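Local coordinates for putative aspartyl-tRNA synthetase (Leishmania major, PDB 6OD8), which probably joins L-aspartate to tRNA(Asp) at the expense of ATP, as a class II aminoacyl-tRNA synthetase with an OB-fold domain of the nucleic-acid-binding type, at residues K54-A59 and K128-F133; I74-L79 and V89-R94; G112-Q117 and T159-I164; D144-V149 and V168-T173. All blocks are in the same frame, centred on the assembly; numbering follows the deposited sequence. Where two conformers were deposited one is given.

Contact 1: residues K54-A59 and K128-F133; sequences KAVFGA and KEMIDF
F57 and F133 form the aromatic part of this contact between the loop after helix 48-54 and helix 128-136. Their side chains slide past each other in opposite directions, and the rings stand oblique, centroids 5.5 Å apart and planes at 42°. The nearest approach is F57 CD1 to F133 CB, 3.6 Å. Two CH-pi contacts add to the pair. M130 CA sits over the centre of the F57 ring, 4.0 Å from its centroid, whereas G58 CA meets the F133 ring off-centre, with G58 N above the same face toward its rim. CG of F133 lies anti to its backbone N (chi1 176°), directed toward the loop; CZ and CE2 of the ring approach G58. Apolar contacts complete the patch: F57 CD2 rests 3.6 Å from M130 CB, F57 CZ reaches E129 CB at 3.5 Å, and V56 CG1 touches M130 SD at 3.6 Å where the two side chains cross at about a right angle. Helix 128-136, between strands 114-121 and 142-151, is the helix of the OB fold; M130 also packs on A120. The N-terminal loop that covers it lies against strand 170-173, with backbone hydrogen bonds between V56 and I171 and between G58 and T173.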
loop_
_atom_site.group_PDB
_atom_site.type_symbol
_atom_site.label_atom_id
_atom_site.label_comp_id
_atom_site.label_asym_id
_atom_site.label_seq_id
_atom_site.Cartn_x
_atom_site.Cartn_y
_atom_site.Cartn_z
ATOM N N LYS A 54 30.932 -21.336 -30.922
ATOM C CA LYS A 54 29.595 -21.181 -30.359
ATOM C C LYS A 54 29.610 -21.253 -28.834
ATOM O O LYS A 54 28.804 -20.593 -28.176
ATOM C CB LYS A 54 28.662 -22.247 -30.939
ATOM N N ALA A 55 30.520 -22.040 -28.255
ATOM C CA ALA A 55 30.622 -22.085 -26.804
ATOM C C ALA A 55 31.190 -20.797 -26.227
ATOM O O ALA A 55 31.007 -20.539 -25.035
ATOM C CB ALA A 55 31.505 -23.250 -26.363
ATOM N N VAL A 56 31.884 -20.001 -27.033
ATOM C CA VAL A 56 32.617 -18.840 -26.548
ATOM C C VAL A 56 31.798 -17.560 -26.678
ATOM O O VAL A 56 31.792 -16.730 -25.770
ATOM C CB VAL A 56 33.965 -18.711 -27.292
ATOM C CG1 VAL A 56 34.702 -17.465 -26.834
ATOM C CG2 VAL A 56 34.818 -19.942 -27.064
ATOM N N PHE A 57 31.101 -17.390 -27.799
ATOM C CA PHE A 57 30.356 -16.168 -28.049
ATOM C C PHE A 57 29.213 -16.485 -29.002
ATOM O O PHE A 57 29.254 -17.473 -29.743
ATOM C CB PHE A 57 31.270 -15.072 -28.613
ATOM C CG PHE A 57 31.802 -15.377 -29.987
ATOM C CD1 PHE A 57 31.125 -14.941 -31.116
ATOM C CD2 PHE A 57 32.970 -16.099 -30.149
ATOM C CE1 PHE A 57 31.599 -15.225 -32.379
ATOM C CE2 PHE A 57 33.453 -16.393 -31.416
ATOM C CZ PHE A 57 32.767 -15.955 -32.531
ATOM N N GLY A 58 28.192 -15.628 -28.975
ATOM C CA GLY A 58 27.040 -15.795 -29.840
ATOM C C GLY A 58 25.735 -15.542 -29.114
ATOM O O GLY A 58 25.706 -14.804 -28.126
ATOM N N ALA A 59 24.642 -16.130 -29.584
ATOM C CA ALA A 59 23.349 -15.948 -28.938
ATOM C C ALA A 59 23.073 -17.162 -28.060
ATOM O O ALA A 59 23.104 -18.295 -28.543
ATOM C CB ALA A 59 22.234 -15.757 -29.966
ATOM N N LYS A 128 39.710 -13.419 -32.832
ATOM C CA LYS A 128 39.287 -12.157 -33.436
ATOM C C LYS A 128 37.790 -12.135 -33.714
ATOM O O LYS A 128 37.166 -11.070 -33.654
ATOM C CB LYS A 128 40.060 -11.898 -34.731
ATOM N N GLU A 129 37.197 -13.298 -34.010
ATOM C CA GLU A 129 35.755 -13.368 -34.244
ATOM C C GLU A 129 34.956 -12.873 -33.044
ATOM O O GLU A 129 33.856 -12.325 -33.209
ATOM C CB GLU A 129 35.355 -14.808 -34.580
ATOM C CG GLU A 129 35.785 -15.276 -35.972
ATOM C CD GLU A 129 37.225 -15.728 -36.038
ATOM O OE1 GLU A 129 37.982 -15.487 -35.076
ATOM O OE2 GLU A 129 37.597 -16.336 -37.063
ATOM N N MET A 130 35.482 -13.056 -31.830
ATOM C CA MET A 130 34.747 -12.639 -30.642
ATOM C C MET A 130 34.866 -11.132 -30.410
ATOM O O MET A 130 33.903 -10.495 -29.972
ATOM C CB MET A 130 35.232 -13.423 -29.420
ATOM C CG MET A 130 34.459 -13.097 -28.157
ATOM S SD MET A 130 35.077 -13.938 -26.682
ATOM C CE MET A 130 35.631 -12.553 -25.695
ATOM N N ILE A 131 36.031 -10.549 -30.705
ATOM C CA ILE A 131 36.183 -9.097 -30.656
ATOM C C ILE A 131 35.251 -8.436 -31.666
ATOM O O ILE A 131 34.612 -7.414 -31.368
ATOM C CB ILE A 131 37.655 -8.696 -30.888
ATOM C CG1 ILE A 131 38.431 -8.644 -29.566
ATOM C CG2 ILE A 131 37.744 -7.336 -31.553
ATOM C CD1 ILE A 131 38.593 -9.965 -28.875
ATOM N N ASP A 132 35.147 -9.020 -32.869
ATOM C CA ASP A 132 34.182 -8.535 -33.857
ATOM C C ASP A 132 32.758 -8.658 -33.345
ATOM O O ASP A 132 31.939 -7.749 -33.537
ATOM C CB ASP A 132 34.308 -9.314 -35.164
ATOM C CG ASP A 132 35.677 -9.174 -35.805
ATOM O OD1 ASP A 132 36.274 -8.079 -35.709
ATOM O OD2 ASP A 132 36.148 -10.165 -36.406
ATOM N N PHE A 133 32.430 -9.796 -32.724
ATOM C CA PHE A 133 31.087 -9.987 -32.191
ATOM C C PHE A 133 30.758 -8.923 -31.156
ATOM O O PHE A 133 29.684 -8.310 -31.200
ATOM C CB PHE A 133 30.954 -11.384 -31.583
ATOM C CG PHE A 133 29.627 -11.630 -30.936
ATOM C CD1 PHE A 133 28.490 -11.835 -31.699
ATOM C CD2 PHE A 133 29.514 -11.656 -29.550
ATOM C CE1 PHE A 133 27.245 -12.061 -31.089
ATOM C CE2 PHE A 133 28.285 -11.885 -28.938
ATOM C CZ PHE A 133 27.148 -12.086 -29.709
#

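Contact 2: residues I74-L79 and V89-R94; sequences IPVSEL and VLIRAR
I74 and strand residue L90 are joined by a backbone hydrogen bond, I74 N to L90 O at 2.8 Å, after which the 74-79 segment turns through a short 3-10 segment beside strand 88-100. Next along the strand the link is indirect: a water donates to R92 O at 2.7 Å and accepts from V76 N at a longer 3.3 Å. Between these two polar links lies I91. Its CG2, anti to the backbone N (chi1 of CG1 -53°), meets V76 CG2 at 3.6 Å, the side chains crossing at about a right angle, and also rests 3.5 Å from I74 O. The other branch of I91 goes to L79: the two side chains meet tip to tip, I91 CD1 to L79 CD2 at 3.8 Å. I91 was modelled in two conformers, so the detail of this end is less certain. On one flank the side chains of I74 and V89 cross at about a right angle, I74 CG1 3.9 Å from V89 CB, and on the other V76 CG2 touches A93 CB at 3.9 Å. L79 also packs on V116 and V149, residues of two other strands of the OB fold. R92 is engaged elsewhere, in a salt bridge with D144 and a hydrogen bond to D321 O of the second subunit, while R94 pairs with D286 of that subunit. The segment before the strand is thus held by one direct bond and one water, and otherwise by aliphatic packing on the face carrying V89, I91 and A93, while R92 and R94 on the other face serve D144 and the second subunit.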
loop_
_atom_site.group_PDB
_atom_site.type_symbol
_atom_site.label_atom_id
_atom_site.label_comp_id
_atom_site.label_asym_id
_atom_site.label_seq_id
_atom_site.Cartn_x
_atom_site.Cartn_y
_atom_site.Cartn_z
ATOM N N ILE A 74 26.566 -13.406 -10.720
ATOM C CA ILE A 74 26.996 -12.314 -9.849
ATOM C C ILE A 74 26.371 -11.017 -10.361
ATOM O O ILE A 74 26.599 -10.657 -11.525
ATOM C CB ILE A 74 28.525 -12.185 -9.810
ATOM C CG1 ILE A 74 29.200 -13.523 -9.465
ATOM C CG2 ILE A 74 28.957 -11.052 -8.869
ATOM C CD1 ILE A 74 28.858 -14.049 -8.098
ATOM N N PRO A 75 25.619 -10.282 -9.542
ATOM C CA PRO A 75 25.110 -8.979 -9.997
ATOM C C PRO A 75 26.229 -7.950 -10.130
ATOM O O PRO A 75 27.228 -7.980 -9.410
ATOM C CB PRO A 75 24.111 -8.584 -8.904
ATOM C CG PRO A 75 24.497 -9.373 -7.721
ATOM C CD PRO A 75 25.112 -10.646 -8.207
ATOM N N VAL A 76 26.048 -7.026 -11.073
ATOM C CA VAL A 76 27.044 -5.987 -11.302
ATOM C C VAL A 76 27.333 -5.220 -10.015
ATOM O O VAL A 76 28.467 -4.779 -9.789
ATOM C CB VAL A 76 26.574 -5.048 -12.433
ATOM C CG1 VAL A 76 27.615 -3.977 -12.707
ATOM C CG2 VAL A 76 26.297 -5.849 -13.691
ATOM N N SER A 77 26.332 -5.092 -9.135
ATOM C CA SER A 77 26.495 -4.306 -7.913
ATOM C C SER A 77 27.578 -4.875 -7.008
ATOM O O SER A 77 28.189 -4.132 -6.230
ATOM C CB SER A 77 25.164 -4.224 -7.160
ATOM O OG SER A 77 24.610 -5.520 -6.932
ATOM N N GLU A 78 27.851 -6.182 -7.108
ATOM C CA GLU A 78 28.774 -6.866 -6.212
ATOM C C GLU A 78 30.216 -6.886 -6.709
ATOM O O GLU A 78 31.087 -7.389 -5.997
ATOM C CB GLU A 78 28.296 -8.310 -5.976
ATOM C CG GLU A 78 27.013 -8.442 -5.155
ATOM C CD GLU A 78 26.524 -9.892 -5.034
ATOM O OE1 GLU A 78 27.217 -10.816 -5.518
ATOM O OE2 GLU A 78 25.434 -10.106 -4.456
ATOM N N LEU A 79 30.500 -6.334 -7.893
ATOM C CA LEU A 79 31.777 -6.567 -8.561
ATOM C C LEU A 79 32.967 -5.907 -7.881
ATOM O O LEU A 79 34.111 -6.225 -8.232
ATOM C CB LEU A 79 31.689 -6.087 -10.007
ATOM C CG LEU A 79 30.877 -7.015 -10.899
ATOM C CD1 LEU A 79 30.733 -6.440 -12.312
ATOM C CD2 LEU A 79 31.547 -8.375 -10.909
ATOM N N VAL A 89 34.036 -14.638 -13.274
ATOM C CA VAL A 89 32.656 -14.724 -12.801
ATOM C C VAL A 89 31.682 -14.595 -13.968
ATOM O O VAL A 89 32.034 -14.179 -15.073
ATOM C CB VAL A 89 32.335 -13.649 -11.736
ATOM C CG1 VAL A 89 33.215 -13.831 -10.509
ATOM C CG2 VAL A 89 32.530 -12.274 -12.324
ATOM N N LEU A 90 30.430 -14.939 -13.690
ATOM C CA LEU A 90 29.340 -14.873 -14.657
ATOM C C LEU A 90 28.437 -13.713 -14.284
ATOM O O LEU A 90 27.875 -13.698 -13.188
ATOM C CB LEU A 90 28.542 -16.177 -14.664
ATOM C CG LEU A 90 27.301 -16.194 -15.553
ATOM C CD1 LEU A 90 27.698 -16.102 -17.021
ATOM C CD2 LEU A 90 26.503 -17.455 -15.275
ATOM N N ILE A 91 28.288 -12.763 -15.198
ATOM C CA ILE A 91 27.478 -11.574 -14.968
ATOM C C ILE A 91 26.452 -11.460 -16.087
ATOM O O ILE A 91 26.750 -11.742 -17.252
ATOM C CB ILE A 91 28.356 -10.306 -14.901
ATOM C CG1 ILE A 91 29.485 -10.492 -13.884
ATOM C CG2 ILE A 91 27.521 -9.089 -14.534
ATOM C CD1 ILE A 91 30.787 -9.830 -14.301
ATOM N N ARG A 92 25.238 -11.039 -15.727
ATOM C CA ARG A 92 24.221 -10.666 -16.701
ATOM C C ARG A 92 24.031 -9.154 -16.632
ATOM O O ARG A 92 23.774 -8.612 -15.552
ATOM C CB ARG A 92 22.908 -11.398 -16.415
ATOM C CG ARG A 92 21.829 -11.122 -17.434
ATOM C CD ARG A 92 20.699 -12.117 -17.247
ATOM N NE ARG A 92 21.167 -13.482 -17.529
ATOM C CZ ARG A 92 20.433 -14.582 -17.361
ATOM N NH1 ARG A 92 19.188 -14.478 -16.904
ATOM N NH2 ARG A 92 20.949 -15.788 -17.648
ATOM N N ALA A 93 24.171 -8.468 -17.769
ATOM C CA ALA A 93 24.160 -7.015 -17.745
ATOM C C ALA A 93 23.669 -6.458 -19.076
ATOM O O ALA A 93 23.646 -7.150 -20.100
ATOM C CB ALA A 93 25.564 -6.457 -17.442
ATOM N N ARG A 94 23.316 -5.171 -19.031
ATOM C CA ARG A 94 23.033 -4.357 -20.208
ATOM C C ARG A 94 24.316 -3.881 -20.867
ATOM O O ARG A 94 25.269 -3.497 -20.191
ATOM C CB ARG A 94 22.214 -3.120 -19.815
ATOM C CG ARG A 94 20.808 -3.422 -19.382
ATOM C CD ARG A 94 19.833 -3.208 -20.514
ATOM N NE ARG A 94 18.452 -3.290 -20.031
ATOM C CZ ARG A 94 17.416 -3.612 -20.798
ATOM N NH1 ARG A 94 17.592 -3.877 -22.083
ATOM N NH2 ARG A 94 16.195 -3.643 -20.282
HETATM O O HOH W 1 23.485 -7.635 -13.004
#

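Contact 3: residues G112-Q117 and T159-I164; sequences GSDSVQ and TSHSDI
S115 and V116, near the start of strand 114-121 of the OB fold, meet T159, S160 and H161 in the loop that leads into strand 164-168. S115 is bound to this loop by three hydrogen bonds. Its N donates to S160 OG at 2.7 Å, its OG accepts from S160 N at 2.9 Å, and its O accepts from H161 N at 2.9 Å. The serine pair therefore exchanges bonds in both directions, backbone to hydroxyl. In S115, OG stands between the backbone N and the carbonyl carbon (chi1 57°), where it faces S160 N. V116 turns to the apolar side: its CG2 lies 4.0 Å from both H161 CB and I164 CD1. T159 packs its CG2 against the backbone between V116 and Q117, 3.8 Å from Q117 N, while its OG1 has a partner in I156 O. H161 lays its ring edge near S115 O, with CD2 3.2 Å from that oxygen, and its ND1 is bonded to S80 OG in the loop before strand 88-100. H161 also opens a type I turn that ends at I164. A bridging water donates to D114 OD1 and is hydrogen-bonded to S160 OG. A second water accepts from Q117 N at 2.8 Å, donates to I164 O and is hydrogen-bonded to T159 OG1 at 2.9 Å.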
loop_
_atom_site.group_PDB
_atom_site.type_symbol
_atom_site.label_atom_id
_atom_site.label_comp_id
_atom_site.label_asym_id
_atom_site.label_seq_id
_atom_site.Cartn_x
_atom_site.Cartn_y
_atom_site.Cartn_z
ATOM N N GLY A 112 21.218 -0.904 -13.804
ATOM C CA GLY A 112 20.756 0.252 -13.041
ATOM C C GLY A 112 21.900 1.221 -12.811
ATOM O O GLY A 112 22.610 1.605 -13.746
ATOM N N SER A 113 22.129 1.570 -11.544
ATOM C CA SER A 113 23.144 2.556 -11.181
ATOM C C SER A 113 24.568 2.005 -11.170
ATOM O O SER A 113 25.508 2.781 -10.990
ATOM C CB SER A 113 22.821 3.155 -9.808
ATOM O OG SER A 113 22.676 2.142 -8.832
ATOM N N ASP A 114 24.764 0.705 -11.361
ATOM C CA ASP A 114 26.096 0.110 -11.322
ATOM C C ASP A 114 26.603 -0.134 -12.739
ATOM O O ASP A 114 25.889 -0.706 -13.568
ATOM C CB ASP A 114 26.072 -1.199 -10.526
ATOM C CG ASP A 114 25.784 -0.974 -9.041
ATOM O OD1 ASP A 114 26.671 -0.447 -8.330
ATOM O OD2 ASP A 114 24.663 -1.299 -8.593
ATOM N N SER A 115 27.835 0.296 -13.015
ATOM C CA SER A 115 28.424 0.125 -14.337
ATOM C C SER A 115 29.891 -0.255 -14.196
ATOM O O SER A 115 30.541 0.055 -13.196
ATOM C CB SER A 115 28.287 1.398 -15.195
ATOM O OG SER A 115 28.890 2.499 -14.531
ATOM N N VAL A 116 30.409 -0.946 -15.208
ATOM C CA VAL A 116 31.791 -1.398 -15.178
ATOM C C VAL A 116 32.292 -1.542 -16.607
ATOM O O VAL A 116 31.540 -1.887 -17.520
ATOM C CB VAL A 116 31.923 -2.722 -14.390
ATOM C CG1 VAL A 116 31.135 -3.852 -15.080
ATOM C CG2 VAL A 116 33.396 -3.104 -14.194
ATOM N N GLN A 117 33.580 -1.274 -16.795
ATOM C CA GLN A 117 34.189 -1.432 -18.104
ATOM C C GLN A 117 34.577 -2.888 -18.317
ATOM O O GLN A 117 35.033 -3.562 -17.388
ATOM C CB GLN A 117 35.414 -0.529 -18.239
ATOM C CG GLN A 117 36.219 -0.793 -19.496
ATOM C CD GLN A 117 37.142 0.348 -19.832
ATOM O OE1 GLN A 117 36.698 1.483 -20.003
ATOM N NE2 GLN A 117 38.438 0.059 -19.920
ATOM N N THR A 159 32.635 4.997 -15.204
ATOM C CA THR A 159 31.819 3.920 -14.647
ATOM C C THR A 159 31.785 4.033 -13.127
ATOM O O THR A 159 32.643 4.672 -12.514
ATOM C CB THR A 159 32.363 2.528 -15.034
ATOM O OG1 THR A 159 33.663 2.350 -14.454
ATOM C CG2 THR A 159 32.459 2.396 -16.537
ATOM N N SER A 160 30.787 3.393 -12.514
ATOM C CA SER A 160 30.694 3.431 -11.058
ATOM C C SER A 160 31.688 2.482 -10.389
ATOM O O SER A 160 32.114 2.740 -9.258
ATOM C CB SER A 160 29.264 3.117 -10.613
ATOM O OG SER A 160 28.886 1.797 -10.970
ATOM N N HIS A 161 32.067 1.388 -11.059
ATOM C CA HIS A 161 33.119 0.496 -10.564
ATOM C C HIS A 161 34.458 0.914 -11.170
ATOM O O HIS A 161 35.065 0.205 -11.972
ATOM C CB HIS A 161 32.798 -0.956 -10.900
ATOM C CG HIS A 161 31.627 -1.507 -10.157
ATOM N ND1 HIS A 161 31.685 -1.852 -8.824
ATOM C CD2 HIS A 161 30.367 -1.791 -10.564
ATOM C CE1 HIS A 161 30.510 -2.318 -8.441
ATOM N NE2 HIS A 161 29.692 -2.288 -9.478
ATOM N N SER A 162 34.918 2.102 -10.764
ATOM C CA SER A 162 36.084 2.711 -11.394
ATOM C C SER A 162 37.387 1.991 -11.060
ATOM O O SER A 162 38.372 2.141 -11.791
ATOM C CB SER A 162 36.180 4.173 -10.973
ATOM O OG SER A 162 36.262 4.247 -9.562
ATOM N N ASP A 163 37.412 1.216 -9.979
ATOM C CA ASP A 163 38.633 0.570 -9.523
ATOM C C ASP A 163 38.956 -0.712 -10.282
ATOM O O ASP A 163 40.083 -1.209 -10.177
ATOM C CB ASP A 163 38.508 0.252 -8.034
ATOM C CG ASP A 163 37.266 -0.580 -7.721
ATOM O OD1 ASP A 163 36.194 -0.316 -8.324
ATOM O OD2 ASP A 163 37.368 -1.509 -6.882
ATOM N N ILE A 164 37.997 -1.271 -11.026
ATOM C CA ILE A 164 38.149 -2.586 -11.629
ATOM C C ILE A 164 37.726 -2.549 -13.092
ATOM O O ILE A 164 37.050 -1.631 -13.558
ATOM C CB ILE A 164 37.347 -3.675 -10.888
ATOM C CG1 ILE A 164 35.861 -3.341 -10.937
ATOM C CG2 ILE A 164 37.844 -3.839 -9.449
ATOM C CD1 ILE A 164 34.963 -4.520 -10.812
HETATM O O HOH W 2 29.035 0.907 -8.017
HETATM O O HOH W 3 35.101 -0.092 -14.759
#

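Contact 4: residues D144-V149 and V168-T173; sequences DVEATV and VKKIHT
V145 and I171, a non-hydrogen-bonded pair of antiparallel strands 142-151 and 170-173 in the OB-fold sheet, form the apolar centre. Their side chains lie side by side and point the same way, V145 CG2 3.7 Å from I171 CG1. The side chains of V145 and V168 cross at about a right angle, V145 CG1, anti to the backbone N (chi1 172°), lying 3.7 Å from V168 CG1. These distances hold for one of two V145 conformers. A147 CB sits against V168 CA at 3.8 Å on the same face, which is covered by helix 128-136 through M130 and M134. Outward from this row, D144 and H172 make a hydrogen-bonded pair with bonds in both directions, and E146 N donates to K170 O at 2.9 Å. A classic beta bulge follows where the chain turns at K169 from strand 164-168 into 170-173: K169 and K170 both face E146, whose O accepts from K169 N at 2.8 Å and from K170 N at a longer 3.2 Å. On the opposite face E146 and K170 run side by side to a salt bridge, K170 NZ to E146 OE1 at 3.1 Å, with the ammonium above the carboxylate plane. E146 was modelled in two conformers, so this bridge may not be permanent. K169 bends at chi2 and crosses T148 obliquely, its CE 3.3 Å from T148 OG1, which is bonded to T88. At the far end a water links D144 O to H172 ND1, while H172 NE2 bonds K54 O. The strand pair is thus amphipathic: aliphatic on its helix-facing side, charged on the other, where E146 would partly offset K170.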
loop_
_atom_site.group_PDB
_atom_site.type_symbol
_atom_site.label_atom_id
_atom_site.label_comp_id
_atom_site.label_asym_id
_atom_site.label_seq_id
_atom_site.Cartn_x
_atom_site.Cartn_y
_atom_site.Cartn_z
ATOM N N ASP A 144 25.190 -12.322 -21.144
ATOM C CA ASP A 144 25.851 -13.110 -20.114
ATOM C C ASP A 144 27.331 -13.101 -20.451
ATOM O O ASP A 144 27.716 -13.551 -21.532
ATOM C CB ASP A 144 25.346 -14.556 -20.089
ATOM C CG ASP A 144 24.088 -14.734 -19.272
ATOM O OD1 ASP A 144 23.798 -13.881 -18.410
ATOM O OD2 ASP A 144 23.393 -15.746 -19.490
ATOM N N VAL A 145 28.156 -12.590 -19.551
ATOM C CA VAL A 145 29.596 -12.500 -19.769
ATOM C C VAL A 145 30.296 -13.338 -18.709
ATOM O O VAL A 145 29.937 -13.270 -17.527
ATOM C CB VAL A 145 30.075 -11.037 -19.727
ATOM C CG1 VAL A 145 31.589 -10.956 -19.755
ATOM C CG2 VAL A 145 29.480 -10.259 -20.890
ATOM N N GLU A 146 31.255 -14.156 -19.136
ATOM C CA GLU A 146 32.228 -14.776 -18.249
ATOM C C GLU A 146 33.494 -13.932 -18.317
ATOM O O GLU A 146 34.057 -13.760 -19.400
ATOM C CB GLU A 146 32.502 -16.220 -18.677
ATOM C CG GLU A 146 33.661 -16.873 -17.975
ATOM C CD GLU A 146 33.774 -18.362 -18.283
ATOM O OE1 GLU A 146 34.693 -18.753 -19.037
ATOM O OE2 GLU A 146 32.935 -19.136 -17.770
ATOM N N ALA A 147 33.927 -13.387 -17.179
ATOM C CA ALA A 147 35.024 -12.426 -17.230
ATOM C C ALA A 147 35.784 -12.406 -15.917
ATOM O O ALA A 147 35.199 -12.598 -14.849
ATOM C CB ALA A 147 34.520 -11.009 -17.531
ATOM N N THR A 148 37.083 -12.109 -16.012
ATOM C CA THR A 148 37.934 -11.963 -14.842
ATOM C C THR A 148 37.864 -10.538 -14.298
ATOM O O THR A 148 37.963 -9.563 -15.058
ATOM C CB THR A 148 39.373 -12.341 -15.174
ATOM O OG1 THR A 148 39.381 -13.627 -15.811
ATOM C CG2 THR A 148 40.199 -12.440 -13.890
ATOM N N VAL A 149 37.685 -10.426 -12.984
ATOM C CA VAL A 149 37.659 -9.130 -12.309
ATOM C C VAL A 149 39.095 -8.728 -12.008
ATOM O O VAL A 149 39.771 -9.359 -11.191
ATOM C CB VAL A 149 36.822 -9.171 -11.027
ATOM C CG1 VAL A 149 36.859 -7.812 -10.344
ATOM C CG2 VAL A 149 35.389 -9.576 -11.331
ATOM N N VAL A 168 37.051 -10.100 -20.593
ATOM C CA VAL A 168 35.985 -10.989 -21.061
ATOM C C VAL A 168 36.571 -12.250 -21.683
ATOM O O VAL A 168 37.384 -12.180 -22.614
ATOM C CB VAL A 168 35.088 -10.263 -22.072
ATOM C CG1 VAL A 168 34.010 -11.207 -22.592
ATOM C CG2 VAL A 168 34.491 -9.000 -21.440
ATOM N N LYS A 169 36.114 -13.407 -21.205
ATOM C CA LYS A 169 36.485 -14.710 -21.762
ATOM C C LYS A 169 35.385 -15.337 -22.615
ATOM O O LYS A 169 35.680 -16.088 -23.546
ATOM C CB LYS A 169 36.831 -15.689 -20.631
ATOM C CG LYS A 169 37.712 -15.131 -19.524
ATOM C CD LYS A 169 39.005 -14.558 -20.067
ATOM C CE LYS A 169 40.021 -14.351 -18.955
ATOM N NZ LYS A 169 41.267 -13.691 -19.434
ATOM N N LYS A 170 34.125 -15.058 -22.299
ATOM C CA LYS A 170 32.965 -15.552 -23.024
ATOM C C LYS A 170 31.889 -14.483 -22.968
ATOM O O LYS A 170 31.758 -13.778 -21.962
ATOM C CB LYS A 170 32.377 -16.848 -22.423
ATOM C CG LYS A 170 33.242 -18.088 -22.541
ATOM C CD LYS A 170 32.487 -19.292 -21.966
ATOM C CE LYS A 170 33.266 -20.604 -22.163
ATOM N NZ LYS A 170 34.644 -20.476 -21.608
ATOM N N ILE A 171 31.115 -14.369 -24.043
ATOM C CA ILE A 171 30.005 -13.423 -24.033
ATOM C C ILE A 171 28.897 -13.914 -24.959
ATOM O O ILE A 171 29.126 -14.152 -26.149
ATOM C CB ILE A 171 30.473 -12.001 -24.417
ATOM C CG1 ILE A 171 29.266 -11.064 -24.484
ATOM C CG2 ILE A 171 31.255 -11.978 -25.757
ATOM C CD1 ILE A 171 29.634 -9.557 -24.535
ATOM N N HIS A 172 27.691 -14.071 -24.429
ATOM C CA HIS A 172 26.533 -14.407 -25.251
ATOM C C HIS A 172 25.400 -13.438 -24.962
ATOM O O HIS A 172 25.223 -13.000 -23.818
ATOM C CB HIS A 172 26.032 -15.838 -25.013
ATOM C CG HIS A 172 27.044 -16.902 -25.308
ATOM N ND1 HIS A 172 28.086 -17.193 -24.454
ATOM C CD2 HIS A 172 27.165 -17.752 -26.357
ATOM C CE1 HIS A 172 28.807 -18.178 -24.963
ATOM N NE2 HIS A 172 28.264 -18.542 -26.112
ATOM N N THR A 173 24.630 -13.094 -25.999
ATOM C CA THR A 173 23.440 -12.288 -25.784
ATOM C C THR A 173 22.338 -13.149 -25.180
ATOM O O THR A 173 22.093 -14.274 -25.618
ATOM C CB THR A 173 22.938 -11.626 -27.071
ATOM O OG1 THR A 173 22.852 -12.589 -28.117
ATOM C CG2 THR A 173 23.860 -10.432 -27.497
HETATM O O HOH W 4 28.575 -16.333 -21.750
#

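From the N terminus, segment 54-59 reaches ahead to helix 128-136, closing the 68-residue loop of contact 1. Nested inside it, contact 2 closes a short loop of nine residues onto strand 88-100. Contact 3 opens within the same large loop but ends beyond it, so contacts 1 and 3 cross; contact 4 opens after contact 1 has closed and crosses contact 3. Contact 2 lies between contacts 3 and 4, its centre about 10 Å from the centre of each. I91 pairs with V145 between contacts 2 and 4, and I164 packs on V149 between contacts 3 and 4. Contact 1 touches contact 4 where the N-terminal loop runs along strand 170-173.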